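Local coordinates for lysosome-associated membrane glycoprotein 3 (PDB 4AKM) that serves as a lysosomal membrane glycoprotein in the unfolded protein response and in fusion of lysosomes with autophagosomes, seen here in its membrane-proximal luminal domain, at residues 8-12 against 13-17; 62-66 against 67-71. All coordinates share one frame; numbering follows the deposited sequence.

In the fold
Both contacts are tight beta hairpins of the luminal beta-prism domain, and each belongs to a different antiparallel sheet. Contact 1 (8-12 against 13-17) joins strands 5-11 and 14-27 at the periphery, its centre about 17 Å from the centre of the chain; contact 2 (62-66 against 67-71) joins strands 57-64 and 67-75, its centre about 10 Å from that of the chain. Their centres are 19 Å apart and their nearest atoms about 5 Å, without touching. Strands 5-11 and 14-27 both pack on strand 57-64: Val9 meets Leu60, Cys16 and Ile17 meet Ser58, and Leu62 meets Ile23. Contact 2 carries the sugar on Asn70; that sugar lies about 9 Å from the side chain of Ile17.

Contact 1. Residues 8-12 against 13-17; sequences QVLNG and SRLCI
Gln8 receives Leu15 from across the hairpin: CD1 of the leucine reaches to 3.6 Å from Gln8 CG, the two side chains crossing at about a right angle, and the rest of the extended glutamine runs on past. Its methylenes pack on the leucine methyl, while the amide can face solvent at this exposed position.

Val9 is the pivot of the hairpin. Its N-H bonds to Ile17 O at 2.7 Å, while its own O accepts from two donors on one face of the carbonyl plane, Cys16 N at 2.9 Å and Ile17 N at 3.1 Å. Two residues thus stand opposite one, which is a classic beta bulge, and the register slips by one residue as strands 5-11 and 14-27 run on toward their turn. On the face that also holds Asn11 and Arg14, the buried, branched Val9 and Ile17 lie side by side, pointing the same way, with CB to CB 3.6 Å. The bulge also turns Cys16 toward Val9: with SG anti to the backbone N (chi1 164°), the sulfur comes to 4.0 Å from Val9 CG1 and forms the disulfide with Cys53, which ties the hairpin to the loop leading into strand 57-64.

Leu10 points to the other face, yet its CD2 comes over the Arg14-Leu15 backbone, 3.6 Å from Leu15 CA, and also touches Leu15 CD1, an apolar pair in keeping with two leucines at a non-hydrogen-bonded site.

Asn11 N donates to Arg14 O, and Asn11 O receives Arg14 N from well above the carbonyl plane. Its amide runs beside the Arg14 guanidinium, the planes 49° apart; both polar groups suit the solvent-exposed end of the hairpin. Gly12 and Ser13 make the reversal, closed by that Arg14 N to Asn11 O bond; the positive phi of Gly12 (60°) is readily adopted without a CB.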
ATOM      1  N   GLN A   8      -9.811  -4.137  -2.461  1.00 55.37           N
ATOM      2  CA  GLN A   8     -10.168  -5.532  -2.547  1.00 50.17           C
ATOM      3  C   GLN A   8      -9.700  -6.111  -3.872  1.00 52.42           C
ATOM      4  O   GLN A   8      -9.869  -5.494  -4.923  1.00 51.74           O
ATOM      5  CB  GLN A   8     -11.682  -5.621  -2.451  1.00 49.81           C
ATOM      6  CG  GLN A   8     -12.233  -6.983  -2.190  1.00 61.46           C
ATOM      7  CD  GLN A   8     -13.734  -7.002  -2.348  1.00 64.50           C
ATOM      8  OE1 GLN A   8     -14.249  -6.971  -3.470  1.00 55.22           O
ATOM      9  NE2 GLN A   8     -14.449  -7.029  -1.225  1.00 54.09           N
ATOM     10  N   VAL A   9      -9.105  -7.297  -3.820  1.00 55.76           N
ATOM     11  CA  VAL A   9      -8.670  -7.996  -5.026  1.00 61.19           C
ATOM     12  C   VAL A   9      -9.316  -9.380  -5.053  1.00 67.72           C
ATOM     13  O   VAL A   9      -9.439 -10.023  -4.013  1.00 68.45           O
ATOM     14  CB  VAL A   9      -7.132  -8.131  -5.079  1.00 56.29           C
ATOM     15  CG1 VAL A   9      -6.697  -8.796  -6.370  1.00 63.27           C
ATOM     16  CG2 VAL A   9      -6.467  -6.769  -4.938  1.00 49.98           C
ATOM     17  N   LEU A  10      -9.735  -9.839  -6.229  1.00 68.07           N
ATOM     18  CA  LEU A  10     -10.471 -11.100  -6.309  1.00 75.14           C
ATOM     19  C   LEU A  10      -9.936 -12.106  -7.329  1.00 80.71           C
ATOM     20  O   LEU A  10      -9.475 -11.737  -8.412  1.00 77.64           O
ATOM     21  CB  LEU A  10     -11.949 -10.830  -6.596  1.00 74.50           C
ATOM     22  CG  LEU A  10     -12.765 -10.165  -5.488  1.00 76.44           C
ATOM     23  CD1 LEU A  10     -14.098  -9.669  -6.039  1.00 71.93           C
ATOM     24  CD2 LEU A  10     -12.985 -11.134  -4.339  1.00 70.80           C
ATOM     25  N   ASN A  11      -9.999 -13.382  -6.954  1.00 82.54           N
ATOM     26  CA  ASN A  11      -9.820 -14.490  -7.886  1.00 89.33           C
ATOM     27  C   ASN A  11     -11.200 -14.957  -8.345  1.00 88.64           C
ATOM     28  O   ASN A  11     -11.830 -15.800  -7.695  1.00 86.73           O
ATOM     29  CB  ASN A  11      -9.064 -15.643  -7.218  1.00 91.12           C
ATOM     30  CG  ASN A  11      -8.506 -16.644  -8.223  1.00 90.57           C
ATOM     31  OD1 ASN A  11      -9.017 -16.782  -9.335  1.00 87.19           O
ATOM     32  ND2 ASN A  11      -7.452 -17.349  -7.828  1.00 86.35           N
ATOM     33  N   GLY A  12     -11.675 -14.385  -9.449  1.00 87.29           N
ATOM     34  CA  GLY A  12     -13.004 -14.671  -9.963  1.00 89.09           C
ATOM     35  C   GLY A  12     -14.123 -14.329  -8.992  1.00 95.13           C
ATOM     36  O   GLY A  12     -14.992 -13.506  -9.292  1.00 95.84           O
ATOM     37  N   SER A  13     -14.096 -14.961  -7.822  1.00 88.17           N
ATOM     38  CA  SER A  13     -15.127 -14.776  -6.812  1.00 89.29           C
ATOM     39  C   SER A  13     -14.523 -14.852  -5.411  1.00 90.16           C
ATOM     40  O   SER A  13     -15.018 -14.217  -4.480  1.00 83.81           O
ATOM     41  CB  SER A  13     -16.220 -15.835  -6.972  1.00 89.83           C
ATOM     42  OG  SER A  13     -15.688 -17.143  -6.843  1.00 79.96           O
ATOM     43  N   ARG A  14     -13.451 -15.631  -5.270  1.00 89.08           N
ATOM     44  CA  ARG A  14     -12.784 -15.786  -3.978  1.00 88.89           C
ATOM     45  C   ARG A  14     -11.948 -14.562  -3.609  1.00 85.65           C
ATOM     46  O   ARG A  14     -11.301 -13.957  -4.461  1.00 80.87           O
ATOM     47  CB  ARG A  14     -11.909 -17.043  -3.957  1.00 96.46           C
ATOM     48  CG  ARG A  14     -12.674 -18.342  -3.732  1.00102.61           C
ATOM     49  CD  ARG A  14     -11.725 -19.529  -3.605  1.00110.73           C
ATOM     50  NE  ARG A  14     -10.823 -19.633  -4.750  1.00114.16           N
ATOM     51  CZ  ARG A  14      -9.867 -20.548  -4.874  1.00111.91           C
ATOM     52  NH1 ARG A  14      -9.680 -21.450  -3.918  1.00107.59           N
ATOM     53  NH2 ARG A  14      -9.094 -20.562  -5.953  1.00105.14           N
ATOM     54  N   LEU A  15     -11.961 -14.208  -2.330  1.00 84.38           N
ATOM     55  CA  LEU A  15     -11.212 -13.054  -1.853  1.00 76.89           C
ATOM     56  C   LEU A  15      -9.708 -13.319  -1.869  1.00 74.11           C
ATOM     57  O   LEU A  15      -9.217 -14.238  -1.218  1.00 76.91           O
ATOM     58  CB  LEU A  15     -11.682 -12.660  -0.451  1.00 84.31           C
ATOM     59  CG  LEU A  15     -11.213 -11.304   0.077  1.00 76.13           C
ATOM     60  CD1 LEU A  15     -11.387 -10.241  -0.985  1.00 70.65           C
ATOM     61  CD2 LEU A  15     -11.981 -10.932   1.329  1.00 79.04           C
ATOM     62  N   CYS A  16      -8.986 -12.504  -2.626  1.00 70.34           N
ATOM     63  CA  CYS A  16      -7.542 -12.631  -2.754  1.00 67.19           C
ATOM     64  C   CYS A  16      -6.804 -11.652  -1.838  1.00 68.78           C
ATOM     65  O   CYS A  16      -5.826 -12.012  -1.183  1.00 69.97           O
ATOM     66  CB  CYS A  16      -7.141 -12.401  -4.212  1.00 67.43           C
ATOM     67  SG  CYS A  16      -5.392 -12.074  -4.479  1.00 69.26           S
ATOM     68  N   ILE A  17      -7.288 -10.414  -1.795  1.00 66.93           N
ATOM     69  CA  ILE A  17      -6.678  -9.354  -1.000  1.00 59.55           C
ATOM     70  C   ILE A  17      -7.766  -8.421  -0.485  1.00 58.79           C
ATOM     71  O   ILE A  17      -8.616  -7.971  -1.246  1.00 57.87           O
ATOM     72  CB  ILE A  17      -5.684  -8.512  -1.837  1.00 60.25           C
ATOM     73  CG1 ILE A  17      -4.407  -9.299  -2.135  1.00 58.06           C
ATOM     74  CG2 ILE A  17      -5.340  -7.209  -1.134  1.00 53.75           C
ATOM     75  CD1 ILE A  17      -3.392  -8.526  -2.945  1.00 49.32           C
TER

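Contact 2. Residues 62-66 against 67-71; sequences LNFQG and GFVNL. With NAG (2-acetamido-2-deoxy-beta-D-glucopyranose), chain D.
Leu62 and Val69 form a hydrogen-bonded antiparallel pair, Leu62 N to Val69 O and Val69 N to Leu62 O, both 2.9 Å. Nearer the turn Phe64 N gives a nearly straight bond to Gly67 O (2.9 Å, 169° at the hydrogen), and Gly67 N returns one to Phe64 O from above the carbonyl plane. That second bond closes a type II turn from Phe64 to Gly67. Gly66 takes a positive phi, and Gly67 has backbone angles at which a CB would strike the preceding carbonyl, so glycine suits both places. Asn70 ND2 bears the sugar through a covalent 1.4 Å bond to C1, while OD1 accepts a weak hydrogen bond from Asn59.

Phe64 exploits the bareness of Gly67. Its CG sits between the backbone N and the carbonyl carbon (chi1 48°), which folds the ring back across the neighbouring strand, with Gly67 O 3.5 Å above the ring centre. Phe64 CE2 continues to Val69 CG2 at 4.2 Å, and beyond the hairpin the ring meets Phe40 and Leu89. Apolar Leu62 and Val69 suit this interior face.

Asn63 and Phe68 stand side by side on the other, partly exposed face, where a polar amide fits, its ND2 at the ring edge. Tyr88 also packs with the Phe68 ring.

Phe68, Asn70 and Thr72 make an Asn-X-Thr sequon with an aromatic at position -2, an aromatic sequon: OG1 of Thr72 is hydrogen-bonded to the sugar, and Phe68 offers a flat apolar face to its acetamido methyl, C8 lying 3.5 Å from Phe68 CZ in CH-pi-like packing offset toward the rim.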
ATOM      1  N   LEU A  62      -3.419   0.355  -6.896  1.00 38.32           N
ATOM      2  CA  LEU A  62      -4.380   1.429  -6.737  1.00 35.65           C
ATOM      3  C   LEU A  62      -4.040   2.512  -7.732  1.00 33.02           C
ATOM      4  O   LEU A  62      -2.951   3.070  -7.697  1.00 38.94           O
ATOM      5  CB  LEU A  62      -4.293   1.994  -5.329  1.00 32.98           C
ATOM      6  CG  LEU A  62      -4.414   0.966  -4.205  1.00 38.88           C
ATOM      7  CD1 LEU A  62      -4.156   1.629  -2.871  1.00 41.60           C
ATOM      8  CD2 LEU A  62      -5.783   0.311  -4.219  1.00 35.94           C
ATOM      9  N   ASN A  63      -4.966   2.807  -8.627  1.00 31.11           N
ATOM     10  CA  ASN A  63      -4.714   3.830  -9.624  1.00 38.06           C
ATOM     11  C   ASN A  63      -5.560   5.058  -9.409  1.00 40.08           C
ATOM     12  O   ASN A  63      -6.707   4.965  -8.980  1.00 39.11           O
ATOM     13  CB  ASN A  63      -4.926   3.291 -11.040  1.00 40.21           C
ATOM     14  CG  ASN A  63      -3.623   3.108 -11.783  1.00 42.54           C
ATOM     15  OD1 ASN A  63      -3.095   1.996 -11.869  1.00 32.72           O
ATOM     16  ND2 ASN A  63      -3.081   4.210 -12.312  1.00 43.88           N
ATOM     17  N   PHE A  64      -4.987   6.210  -9.720  1.00 37.41           N
ATOM     18  CA  PHE A  64      -5.692   7.464  -9.565  1.00 40.61           C
ATOM     19  C   PHE A  64      -5.197   8.413 -10.621  1.00 40.61           C
ATOM     20  O   PHE A  64      -4.214   8.138 -11.301  1.00 45.98           O
ATOM     21  CB  PHE A  64      -5.455   8.049  -8.164  1.00 41.41           C
ATOM     22  CG  PHE A  64      -4.013   8.067  -7.755  1.00 38.87           C
ATOM     23  CD1 PHE A  64      -3.173   9.089  -8.168  1.00 38.60           C
ATOM     24  CD2 PHE A  64      -3.494   7.055  -6.973  1.00 35.21           C
ATOM     25  CE1 PHE A  64      -1.845   9.100  -7.806  1.00 36.24           C
ATOM     26  CE2 PHE A  64      -2.172   7.061  -6.603  1.00 36.12           C
ATOM     27  CZ  PHE A  64      -1.341   8.087  -7.021  1.00 38.04           C
ATOM     28  N   GLN A  65      -5.883   9.533 -10.765  1.00 45.80           N
ATOM     29  CA  GLN A  65      -5.411  10.553 -11.675  1.00 55.38           C
ATOM     30  C   GLN A  65      -4.071  11.079 -11.195  1.00 48.59           C
ATOM     31  O   GLN A  65      -3.983  11.731 -10.155  1.00 50.01           O
ATOM     32  CB  GLN A  65      -6.424  11.689 -11.796  1.00 64.69           C
ATOM     33  CG  GLN A  65      -7.016  11.814 -13.184  1.00 70.22           C
ATOM     34  CD  GLN A  65      -7.741  10.550 -13.618  1.00 79.96           C
ATOM     35  OE1 GLN A  65      -7.167   9.679 -14.282  1.00 80.17           O
ATOM     36  NE2 GLN A  65      -9.014  10.446 -13.245  1.00 78.77           N
ATOM     37  N   GLY A  66      -3.026  10.778 -11.956  1.00 46.83           N
ATOM     38  CA  GLY A  66      -1.695  11.253 -11.643  1.00 49.22           C
ATOM     39  C   GLY A  66      -0.701  10.124 -11.475  1.00 45.00           C
ATOM     40  O   GLY A  66       0.502  10.320 -11.611  1.00 45.58           O
ATOM     41  N   GLY A  67      -1.204   8.936 -11.172  1.00 43.95           N
ATOM     42  CA  GLY A  67      -0.335   7.795 -10.989  1.00 40.21           C
ATOM     43  C   GLY A  67      -0.962   6.641 -10.243  1.00 39.68           C
ATOM     44  O   GLY A  67      -2.150   6.351 -10.394  1.00 40.58           O
ATOM     45  N   PHE A  68      -0.152   5.988  -9.420  1.00 37.86           N
ATOM     46  CA  PHE A  68      -0.580   4.770  -8.758  1.00 32.60           C
ATOM     47  C   PHE A  68       0.286   4.424  -7.566  1.00 33.23           C
ATOM     48  O   PHE A  68       1.407   4.931  -7.410  1.00 35.37           O
ATOM     49  CB  PHE A  68      -0.537   3.593  -9.739  1.00 39.69           C
ATOM     50  CG  PHE A  68       0.840   3.309 -10.296  1.00 36.45           C
ATOM     51  CD1 PHE A  68       1.770   2.586  -9.564  1.00 33.87           C
ATOM     52  CD2 PHE A  68       1.200   3.765 -11.552  1.00 35.17           C
ATOM     53  CE1 PHE A  68       3.034   2.332 -10.066  1.00 37.42           C
ATOM     54  CE2 PHE A  68       2.460   3.504 -12.067  1.00 37.70           C
ATOM     55  CZ  PHE A  68       3.381   2.791 -11.321  1.00 36.54           C
ATOM     56  N   VAL A  69      -0.243   3.531  -6.744  1.00 31.86           N
ATOM     57  CA  VAL A  69       0.527   2.905  -5.685  1.00 36.19           C
ATOM     58  C   VAL A  69       0.356   1.400  -5.811  1.00 37.19           C
ATOM     59  O   VAL A  69      -0.761   0.892  -5.904  1.00 38.11           O
ATOM     60  CB  VAL A  69       0.090   3.372  -4.278  1.00 34.97           C
ATOM     61  CG1 VAL A  69       0.812   2.572  -3.205  1.00 37.37           C
ATOM     62  CG2 VAL A  69       0.355   4.853  -4.099  1.00 32.42           C
ATOM     63  N   ASN A  70       1.477   0.695  -5.826  1.00 34.22           N
ATOM     64  CA  ASN A  70       1.481  -0.739  -6.008  1.00 38.93           C
ATOM     65  C   ASN A  70       2.074  -1.433  -4.797  1.00 40.35           C
ATOM     66  O   ASN A  70       3.253  -1.260  -4.475  1.00 37.87           O
ATOM     67  CB  ASN A  70       2.261  -1.106  -7.270  1.00 42.38           C
ATOM     68  CG  ASN A  70       1.912  -2.484  -7.791  1.00 48.52           C
ATOM     69  OD1 ASN A  70       0.922  -3.088  -7.381  1.00 47.44           O
ATOM     70  ND2 ASN A  70       2.727  -2.986  -8.707  1.00 53.65           N
ATOM     71  N   LEU A  71       1.232  -2.210  -4.128  1.00 40.28           N
ATOM     72  CA  LEU A  71       1.632  -2.996  -2.977  1.00 42.36           C
ATOM     73  C   LEU A  71       1.743  -4.460  -3.372  1.00 41.80           C
ATOM     74  O   LEU A  71       0.747  -5.093  -3.694  1.00 41.33           O
ATOM     75  CB  LEU A  71       0.611  -2.836  -1.846  1.00 40.54           C
ATOM     76  CG  LEU A  71       0.405  -1.410  -1.327  1.00 40.05           C
ATOM     77  CD1 LEU A  71      -0.509  -1.391  -0.116  1.00 35.86           C
ATOM     78  CD2 LEU A  71       1.739  -0.756  -1.000  1.00 40.23           C
TER
HETATM   79  C1  NAG D1379       2.681  -4.236  -9.416  1.00 61.39           C
HETATM   80  C2  NAG D1379       3.347  -3.775 -10.704  1.00 63.66           C
HETATM   81  C3  NAG D1379       3.397  -4.919 -11.712  1.00 61.38           C
HETATM   82  C4  NAG D1379       4.018  -6.161 -11.083  1.00 66.38           C
HETATM   83  C5  NAG D1379       3.422  -6.466  -9.712  1.00 67.33           C
HETATM   84  C6  NAG D1379       4.249  -7.529  -9.006  1.00 69.81           C
HETATM   85  C7  NAG D1379       3.216  -1.458 -11.416  1.00 58.82           C
HETATM   86  C8  NAG D1379       2.501  -0.493 -12.315  1.00 49.08           C
HETATM   87  N2  NAG D1379       2.627  -2.638 -11.245  1.00 62.71           N
HETATM   88  O3  NAG D1379       4.164  -4.521 -12.826  1.00 60.51           O
HETATM   89  O4  NAG D1379       3.815  -7.281 -11.920  1.00 66.39           O
HETATM   90  O5  NAG D1379       3.393  -5.327  -8.878  1.00 68.10           O
HETATM   91  O6  NAG D1379       3.670  -7.779  -7.746  1.00 71.49           O
HETATM   92  O7  NAG D1379       4.283  -1.150 -10.883  1.00 62.24           O